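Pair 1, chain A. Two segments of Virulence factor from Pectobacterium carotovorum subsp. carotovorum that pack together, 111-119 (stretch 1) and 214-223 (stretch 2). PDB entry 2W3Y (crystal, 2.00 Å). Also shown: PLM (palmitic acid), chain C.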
# COMPACT_ATOMS: atom_id res chain seq x y z
N LYS A 111 12.21 1.83 7.02
CA LYS A 111 11.80 0.84 8.02
C LYS A 111 11.50 1.54 9.34
O LYS A 111 11.65 2.76 9.44
CB LYS A 111 12.86 -0.27 8.18
CG LYS A 111 14.29 0.26 8.38
CD LYS A 111 15.23 -0.82 8.89
CE LYS A 111 16.61 -0.24 9.25
NZ LYS A 111 16.54 0.67 10.44
N GLY A 112 11.07 0.78 10.34
CA GLY A 112 10.85 1.32 11.68
C GLY A 112 9.43 1.79 11.94
O GLY A 112 8.57 1.69 11.08
N GLU A 113 9.18 2.30 13.14
CA GLU A 113 7.82 2.71 13.50
C GLU A 113 7.54 4.17 13.13
O GLU A 113 8.42 5.03 13.19
CB GLU A 113 7.52 2.47 15.00
CG GLU A 113 6.00 2.39 15.29
CD GLU A 113 5.65 1.87 16.68
OE1 GLU A 113 6.28 2.31 17.69
OE2 GLU A 113 4.72 1.03 16.76
N GLN A 114 6.30 4.42 12.74
CA GLN A 114 5.77 5.77 12.66
C GLN A 114 4.53 5.84 13.53
O GLN A 114 3.94 4.81 13.88
CB GLN A 114 5.45 6.17 11.22
CG GLN A 114 6.67 6.24 10.31
CD GLN A 114 7.68 7.30 10.73
OE1 GLN A 114 7.34 8.28 11.39
NE2 GLN A 114 8.93 7.10 10.34
N ASN A 115 4.14 7.05 13.89
CA ASN A 115 2.99 7.22 14.75
C ASN A 115 2.00 8.22 14.18
O ASN A 115 2.39 9.29 13.70
CB ASN A 115 3.44 7.63 16.15
CG ASN A 115 4.01 6.47 16.94
OD1 ASN A 115 3.28 5.68 17.53
ND2 ASN A 115 5.33 6.36 16.95
N LEU A 116 0.73 7.83 14.20
CA LEU A 116 -0.37 8.74 13.93
C LEU A 116 -1.04 9.08 15.26
O LEU A 116 -1.80 8.27 15.81
CB LEU A 116 -1.37 8.14 12.92
CG LEU A 116 -2.59 8.97 12.47
CD1 LEU A 116 -2.21 10.42 12.15
CD2 LEU A 116 -3.27 8.32 11.26
N ASN A 117 -0.71 10.25 15.80
CA ASN A 117 -1.25 10.73 17.07
C ASN A 117 -1.86 12.10 16.84
O ASN A 117 -1.16 13.11 16.92
CB ASN A 117 -0.16 10.84 18.14
CG ASN A 117 0.48 9.52 18.47
OD1 ASN A 117 -0.21 8.54 18.74
ND2 ASN A 117 1.81 9.49 18.46
N THR A 118 -3.16 12.12 16.57
CA THR A 118 -3.86 13.35 16.21
C THR A 118 -5.33 13.23 16.61
O THR A 118 -5.86 12.13 16.76
CB THR A 118 -3.72 13.63 14.69
OG1 THR A 118 -4.02 15.00 14.40
CG2 THR A 118 -4.62 12.71 13.86
N THR A 119 -5.98 14.37 16.80
CA THR A 119 -7.41 14.42 17.09
C THR A 119 -8.06 15.31 16.04
O THR A 119 -7.73 16.49 15.91
CB THR A 119 -7.70 14.92 18.53
OG1 THR A 119 -7.09 14.04 19.48
CG2 THR A 119 -9.19 14.95 18.79
N GLU A 214 -15.31 15.02 17.37
CA GLU A 214 -13.87 14.72 17.41
C GLU A 214 -13.58 13.23 17.64
O GLU A 214 -14.25 12.57 18.43
CB GLU A 214 -13.19 15.52 18.53
CG GLU A 214 -13.32 17.04 18.43
CD GLU A 214 -12.28 17.66 17.52
OE1 GLU A 214 -11.39 18.35 18.05
OE2 GLU A 214 -12.34 17.44 16.28
N VAL A 215 -12.56 12.71 16.95
CA VAL A 215 -12.09 11.35 17.20
C VAL A 215 -10.58 11.33 17.45
O VAL A 215 -9.82 12.03 16.77
CB VAL A 215 -12.50 10.32 16.08
CG1 VAL A 215 -13.94 10.54 15.60
CG2 VAL A 215 -11.56 10.36 14.89
N ASN A 216 -10.15 10.55 18.44
CA ASN A 216 -8.73 10.41 18.74
C ASN A 216 -8.12 9.29 17.91
O ASN A 216 -8.52 8.14 18.02
CB ASN A 216 -8.49 10.18 20.25
CG ASN A 216 -7.00 10.13 20.62
OD1 ASN A 216 -6.23 11.04 20.29
ND2 ASN A 216 -6.60 9.06 21.32
N LEU A 217 -7.17 9.66 17.06
CA LEU A 217 -6.40 8.68 16.30
C LEU A 217 -5.06 8.49 16.99
O LEU A 217 -4.21 9.40 16.95
CB LEU A 217 -6.20 9.14 14.86
CG LEU A 217 -7.42 9.53 14.01
CD1 LEU A 217 -6.95 9.96 12.61
CD2 LEU A 217 -8.44 8.39 13.93
N GLU A 218 -4.88 7.34 17.62
CA GLU A 218 -3.60 6.98 18.24
C GLU A 218 -3.20 5.58 17.80
O GLU A 218 -3.67 4.58 18.35
CB GLU A 218 -3.66 7.09 19.79
CG GLU A 218 -2.27 6.93 20.46
CD GLU A 218 -2.31 6.80 21.98
OE1 GLU A 218 -3.04 5.92 22.52
OE2 GLU A 218 -1.58 7.56 22.65
N PHE A 219 -2.36 5.51 16.76
CA PHE A 219 -1.96 4.22 16.18
C PHE A 219 -0.46 4.16 16.03
O PHE A 219 0.17 5.09 15.53
CB PHE A 219 -2.60 3.99 14.81
CG PHE A 219 -4.09 3.83 14.85
CD1 PHE A 219 -4.66 2.56 14.93
CD2 PHE A 219 -4.93 4.95 14.78
CE1 PHE A 219 -6.05 2.41 14.95
CE2 PHE A 219 -6.31 4.82 14.81
CZ PHE A 219 -6.88 3.53 14.89
N GLY A 220 0.11 3.05 16.49
CA GLY A 220 1.51 2.75 16.23
C GLY A 220 1.56 1.95 14.95
O GLY A 220 0.95 0.89 14.84
N VAL A 221 2.27 2.49 13.96
CA VAL A 221 2.30 1.91 12.62
C VAL A 221 3.72 1.45 12.27
O VAL A 221 4.64 2.27 12.24
CB VAL A 221 1.79 2.93 11.55
CG1 VAL A 221 1.66 2.28 10.19
CG2 VAL A 221 0.44 3.60 12.02
N ASP A 222 3.89 0.16 12.03
CA ASP A 222 5.16 -0.41 11.56
C ASP A 222 5.27 -0.22 10.05
O ASP A 222 4.29 -0.43 9.33
CB ASP A 222 5.20 -1.91 11.85
CG ASP A 222 5.18 -2.22 13.32
OD1 ASP A 222 5.97 -1.63 14.07
OD2 ASP A 222 4.35 -3.09 13.71
N THR A 223 6.44 0.18 9.57
CA THR A 223 6.61 0.54 8.17
C THR A 223 7.77 -0.18 7.49
O THR A 223 8.82 -0.45 8.10
CB THR A 223 6.76 2.10 7.96
OG1 THR A 223 8.05 2.56 8.39
CG2 THR A 223 5.67 2.90 8.69
C1 PLM C . -14.67 5.73 8.04
O2 PLM C . -15.83 5.60 8.50
C2 PLM C . -13.47 5.17 8.81
C3 PLM C . -12.84 3.96 8.14
C4 PLM C . -11.66 3.38 8.94
C5 PLM C . -10.38 4.20 8.78
C6 PLM C . -9.43 4.03 9.97
C7 PLM C . -8.02 4.49 9.62
C8 PLM C . -7.22 4.98 10.83
C9 PLM C . -6.13 3.96 11.17
CA PLM C . -4.71 4.45 10.92
CB PLM C . -4.05 3.68 9.79
CC PLM C . -2.95 4.52 9.15
CD PLM C . -2.94 4.38 7.64
CE PLM C . -1.59 3.85 7.17
CF PLM C . -1.36 4.12 5.69
O HOH W 1 9.24 4.97 8.29

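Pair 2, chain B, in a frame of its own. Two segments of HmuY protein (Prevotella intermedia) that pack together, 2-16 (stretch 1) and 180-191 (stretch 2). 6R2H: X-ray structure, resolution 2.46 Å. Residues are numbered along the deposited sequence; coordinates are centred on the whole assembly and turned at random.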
# COMPACT_ATOMS: atom_id res chain seq x y z
N THR B 2 -6.43 -7.73 22.28
CA THR B 2 -5.35 -6.93 21.64
C THR B 2 -4.01 -7.57 21.99
O THR B 2 -3.70 -7.72 23.17
CB THR B 2 -5.36 -5.47 22.11
OG1 THR B 2 -6.49 -4.80 21.56
CG2 THR B 2 -4.11 -4.71 21.72
N THR B 3 -3.24 -7.93 20.96
CA THR B 3 -1.93 -8.55 21.13
C THR B 3 -0.98 -7.54 21.75
O THR B 3 -1.34 -6.37 21.92
CB THR B 3 -1.41 -9.13 19.80
OG1 THR B 3 -1.19 -8.08 18.86
CG2 THR B 3 -2.29 -10.21 19.20
N GLN B 4 0.24 -7.98 22.09
CA GLN B 4 1.33 -7.04 22.29
C GLN B 4 1.53 -6.27 20.98
O GLN B 4 0.84 -6.52 19.99
CB GLN B 4 2.62 -7.75 22.70
CG GLN B 4 2.79 -7.88 24.21
CD GLN B 4 2.91 -6.56 24.95
OE1 GLN B 4 3.42 -5.57 24.43
NE2 GLN B 4 2.43 -6.55 26.18
N VAL B 5 2.48 -5.32 21.00
CA VAL B 5 2.94 -4.63 19.81
C VAL B 5 3.85 -5.58 19.03
O VAL B 5 4.79 -6.13 19.60
CB VAL B 5 3.69 -3.34 20.18
CG1 VAL B 5 4.53 -2.82 19.01
CG2 VAL B 5 2.74 -2.27 20.68
N LYS B 6 3.54 -5.76 17.74
CA LYS B 6 4.36 -6.57 16.85
C LYS B 6 5.07 -5.64 15.87
O LYS B 6 4.74 -4.45 15.78
CB LYS B 6 3.55 -7.64 16.12
CG LYS B 6 2.43 -8.35 16.90
CD LYS B 6 2.80 -9.70 17.49
CE LYS B 6 2.39 -9.81 18.94
NZ LYS B 6 2.02 -11.20 19.33
N HIS B 7 6.07 -6.19 15.17
CA HIS B 7 6.85 -5.43 14.21
C HIS B 7 6.85 -6.14 12.86
O HIS B 7 6.84 -7.36 12.79
CB HIS B 7 8.24 -5.12 14.76
CG HIS B 7 9.09 -4.32 13.83
ND1 HIS B 7 8.69 -3.09 13.33
CD2 HIS B 7 10.30 -4.55 13.29
CE1 HIS B 7 9.63 -2.61 12.53
NE2 HIS B 7 10.63 -3.48 12.50
N PHE B 8 6.80 -5.33 11.79
CA PHE B 8 6.97 -5.81 10.44
C PHE B 8 7.95 -4.90 9.71
O PHE B 8 7.86 -3.67 9.81
CB PHE B 8 5.64 -5.80 9.68
CG PHE B 8 5.80 -6.19 8.23
CD1 PHE B 8 6.23 -5.26 7.29
CD2 PHE B 8 5.55 -7.49 7.81
CE1 PHE B 8 6.42 -5.62 5.96
CE2 PHE B 8 5.73 -7.84 6.48
CZ PHE B 8 6.18 -6.91 5.56
N GLU B 9 8.86 -5.52 8.94
CA GLU B 9 9.81 -4.78 8.13
C GLU B 9 10.31 -5.63 6.97
O GLU B 9 10.46 -6.84 7.11
CB GLU B 9 10.97 -4.25 8.97
CG GLU B 9 11.88 -5.30 9.57
CD GLU B 9 13.04 -4.63 10.30
OE1 GLU B 9 12.77 -3.74 11.15
OE2 GLU B 9 14.20 -4.97 9.99
N THR B 10 10.53 -4.96 5.83
CA THR B 10 11.06 -5.59 4.64
C THR B 10 11.48 -4.51 3.64
O THR B 10 10.92 -3.42 3.64
CB THR B 10 10.05 -6.55 4.00
OG1 THR B 10 10.78 -7.44 3.15
CG2 THR B 10 8.95 -5.86 3.22
N LEU B 11 12.47 -4.84 2.80
CA LEU B 11 12.80 -4.02 1.65
C LEU B 11 11.78 -4.31 0.56
O LEU B 11 11.37 -5.46 0.39
CB LEU B 11 14.22 -4.36 1.19
CG LEU B 11 15.33 -3.99 2.16
CD1 LEU B 11 16.70 -4.36 1.60
CD2 LEU B 11 15.29 -2.51 2.51
N MET B 12 11.35 -3.28 -0.15
CA MET B 12 10.29 -3.45 -1.13
C MET B 12 10.83 -3.99 -2.45
O MET B 12 11.97 -3.72 -2.85
CB MET B 12 9.54 -2.13 -1.37
CG MET B 12 8.59 -1.77 -0.24
SD MET B 12 7.32 -3.01 0.11
CE MET B 12 6.13 -2.67 -1.20
N PRO B 13 10.04 -4.81 -3.18
CA PRO B 13 10.32 -5.12 -4.58
C PRO B 13 9.99 -3.97 -5.53
O PRO B 13 9.62 -2.89 -5.10
CB PRO B 13 9.39 -6.32 -4.86
CG PRO B 13 8.22 -6.12 -3.91
CD PRO B 13 8.83 -5.49 -2.67
N GLY B 14 10.13 -4.22 -6.84
CA GLY B 14 10.05 -3.18 -7.85
C GLY B 14 8.60 -2.82 -8.18
O GLY B 14 7.67 -3.43 -7.65
N TYR B 15 8.43 -1.85 -9.09
CA TYR B 15 7.14 -1.30 -9.49
C TYR B 15 6.16 -2.36 -9.99
O TYR B 15 4.96 -2.08 -10.14
CB TYR B 15 7.35 -0.19 -10.51
CG TYR B 15 7.62 1.13 -9.84
CD1 TYR B 15 8.90 1.46 -9.41
CD2 TYR B 15 6.59 2.03 -9.57
CE1 TYR B 15 9.14 2.66 -8.76
CE2 TYR B 15 6.82 3.23 -8.93
CZ TYR B 15 8.11 3.55 -8.51
OH TYR B 15 8.35 4.73 -7.88
N ASP B 16 6.64 -3.57 -10.25
CA ASP B 16 5.73 -4.54 -10.85
C ASP B 16 5.21 -5.52 -9.79
O ASP B 16 4.48 -6.45 -10.13
CB ASP B 16 6.31 -5.21 -12.11
CG ASP B 16 7.54 -6.05 -11.83
OD1 ASP B 16 8.25 -5.75 -10.85
OD2 ASP B 16 7.77 -7.00 -12.60
N LYS B 180 17.05 2.73 -0.98
CA LYS B 180 16.17 1.64 -1.36
C LYS B 180 14.84 1.75 -0.61
O LYS B 180 14.82 1.96 0.60
CB LYS B 180 16.83 0.29 -1.08
CG LYS B 180 18.35 0.30 -1.16
CD LYS B 180 19.00 -1.06 -1.27
CE LYS B 180 19.91 -1.10 -2.50
NZ LYS B 180 21.17 -1.86 -2.29
N LYS B 181 13.72 1.54 -1.32
CA LYS B 181 12.39 1.57 -0.74
C LYS B 181 12.19 0.43 0.26
O LYS B 181 12.80 -0.63 0.13
CB LYS B 181 11.35 1.48 -1.86
CG LYS B 181 11.42 2.63 -2.84
CD LYS B 181 10.80 2.32 -4.19
CE LYS B 181 10.60 3.56 -5.03
NZ LYS B 181 11.50 4.65 -4.56
N ALA B 182 11.29 0.67 1.23
CA ALA B 182 10.98 -0.28 2.30
C ALA B 182 9.64 0.06 2.93
O ALA B 182 9.13 1.17 2.78
CB ALA B 182 12.07 -0.26 3.34
N VAL B 183 9.06 -0.92 3.62
CA VAL B 183 7.87 -0.73 4.43
C VAL B 183 8.19 -1.32 5.80
O VAL B 183 8.58 -2.48 5.89
CB VAL B 183 6.63 -1.39 3.79
CG1 VAL B 183 5.46 -1.55 4.77
CG2 VAL B 183 6.16 -0.72 2.50
N SER B 184 8.05 -0.49 6.84
CA SER B 184 8.31 -0.88 8.22
C SER B 184 7.25 -0.27 9.13
O SER B 184 6.95 0.91 8.97
CB SER B 184 9.67 -0.41 8.62
OG SER B 184 10.04 -1.00 9.85
N PHE B 185 6.67 -1.06 10.04
CA PHE B 185 5.69 -0.53 11.00
C PHE B 185 5.59 -1.41 12.24
O PHE B 185 6.00 -2.57 12.23
CB PHE B 185 4.30 -0.40 10.37
CG PHE B 185 3.74 -1.65 9.73
CD1 PHE B 185 3.03 -2.58 10.48
CD2 PHE B 185 3.91 -1.89 8.37
CE1 PHE B 185 2.50 -3.73 9.90
CE2 PHE B 185 3.38 -3.02 7.79
CZ PHE B 185 2.67 -3.94 8.55
N ASP B 186 5.03 -0.83 13.30
CA ASP B 186 4.61 -1.57 14.48
C ASP B 186 3.09 -1.61 14.49
O ASP B 186 2.46 -0.72 13.92
CB ASP B 186 5.09 -0.92 15.77
CG ASP B 186 6.60 -0.75 15.83
OD1 ASP B 186 7.31 -1.65 15.34
OD2 ASP B 186 7.05 0.29 16.35
N TYR B 187 2.53 -2.64 15.14
CA TYR B 187 1.09 -2.82 15.10
C TYR B 187 0.58 -3.70 16.23
O TYR B 187 1.30 -4.52 16.79
CB TYR B 187 0.68 -3.45 13.77
CG TYR B 187 1.14 -4.87 13.54
CD1 TYR B 187 2.42 -5.13 13.07
CD2 TYR B 187 0.28 -5.95 13.71
CE1 TYR B 187 2.84 -6.42 12.81
CE2 TYR B 187 0.68 -7.25 13.45
CZ TYR B 187 1.97 -7.48 12.99
OH TYR B 187 2.41 -8.75 12.73
N LYS B 188 -0.71 -3.54 16.52
CA LYS B 188 -1.41 -4.43 17.41
C LYS B 188 -2.52 -5.07 16.60
O LYS B 188 -3.22 -4.39 15.87
CB LYS B 188 -2.01 -3.66 18.59
CG LYS B 188 -1.01 -2.98 19.52
CD LYS B 188 -1.68 -2.34 20.73
CE LYS B 188 -0.73 -1.56 21.61
NZ LYS B 188 -1.45 -0.85 22.69
N PHE B 189 -2.66 -6.39 16.76
CA PHE B 189 -3.70 -7.13 16.08
C PHE B 189 -4.83 -7.44 17.07
O PHE B 189 -4.57 -7.83 18.21
CB PHE B 189 -3.13 -8.38 15.41
CG PHE B 189 -4.12 -9.09 14.52
CD1 PHE B 189 -4.48 -8.54 13.31
CD2 PHE B 189 -4.69 -10.30 14.90
CE1 PHE B 189 -5.39 -9.19 12.49
CE2 PHE B 189 -5.61 -10.94 14.09
CZ PHE B 189 -5.94 -10.39 12.87
N ILE B 190 -6.08 -7.24 16.62
CA ILE B 190 -7.25 -7.40 17.46
C ILE B 190 -8.14 -8.46 16.83
O ILE B 190 -8.92 -8.17 15.91
CB ILE B 190 -7.98 -6.06 17.64
CG1 ILE B 190 -7.01 -4.96 18.10
CG2 ILE B 190 -9.19 -6.21 18.57
CD1 ILE B 190 -7.64 -3.62 18.35
N LYS B 191 -8.03 -9.70 17.34
CA LYS B 191 -8.73 -10.82 16.76
C LYS B 191 -10.20 -10.77 17.16
O LYS B 191 -10.50 -10.54 18.33
CB LYS B 191 -8.09 -12.13 17.20
CG LYS B 191 -8.83 -13.36 16.70
CD LYS B 191 -7.95 -14.51 16.25
CE LYS B 191 -8.70 -15.44 15.31
NZ LYS B 191 -8.44 -16.86 15.63
O HOH W 2 14.24 -2.18 -2.39
O HOH W 3 10.76 6.27 -7.45

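An antiparallel strand pair fixes the backbone but leaves the side chains free to fill the space in different ways, and the two pairs compared here illustrate the point. The strand axes approach to 4.7 Å in both, running at 172° in pair 1 and 179° in pair 2, and the central residues superpose with an RMSD of 0.7 Å. The register is the same: Gln114(A), Leu116(A) and Thr118(A) fall on Lys6(B), Phe8(B) and Thr10(B), and their partners Val221(A), Phe219(A) and Leu217(A) fall on Tyr187(B), Phe185(B) and Val183(B). Each of these is a hydrogen-bonded pair, its two amides reaching across to the facing carbonyls. Gln114(A) N lies 2.8 Å from Val221(A) O, and its counterpart Lys6(B) N lies 2.7 Å from Tyr187(B) O.

The side chains of these positions share one face of the sheet. In pair 1 the central contacts there are aliphatic: Leu116(A) CD2 approaches Leu217(A) CD1 at 4.2 Å, and Thr118(A) CG2 reaches the same Leu217(A) CD1 at 3.8 Å. Phe219(A) instead offers a ring face to the bound palmitic acid, with its CE2 3.7 Å from PLM C9. Pair 2 uses rings against its own neighbouring strand. Phe8(B), in the place of Leu116(A), sets its CB over the face of Phe185(B), 3.9 Å from the ring centroid; the two rings lie nearly parallel but slid apart, so they barely overlap. The chi1 of Phe185(B) is p where that of Phe219(A) is m, and their side-chain centres differ by 3.1 Å despite the matched backbone. Tyr187(B), at the position of Val221(A), likewise lays its ring against Lys6(B), whose CB is 3.8 Å from the ring centroid.

The opposite face is more polar, and here a missing side chain matters. Gly220(A) leaves room for Glu113(A), whose OE2 comes within 3.7 Å of Gly220(A) CA; a CB on that glycine would clash with this oxygen. At the equivalent position Asp186(B) carries a carboxylate, and facing it His7(B), in the place of Asn115(A), makes a weak hydrogen bond from ND1 to Asp186(B) OD1 at 2.8 Å. Further along, Thr119(A) OG1 donates a weak hydrogen bond to Asn216(A) OD1 at 3.2 Å, whereas the matching pair is apolar, with Leu11(B) CD2 4.0 Å from Ala182(B) CB. One backbone ladder thus accommodates both solutions, because its hydrogen bonds are made by main-chain atoms common to every residue here.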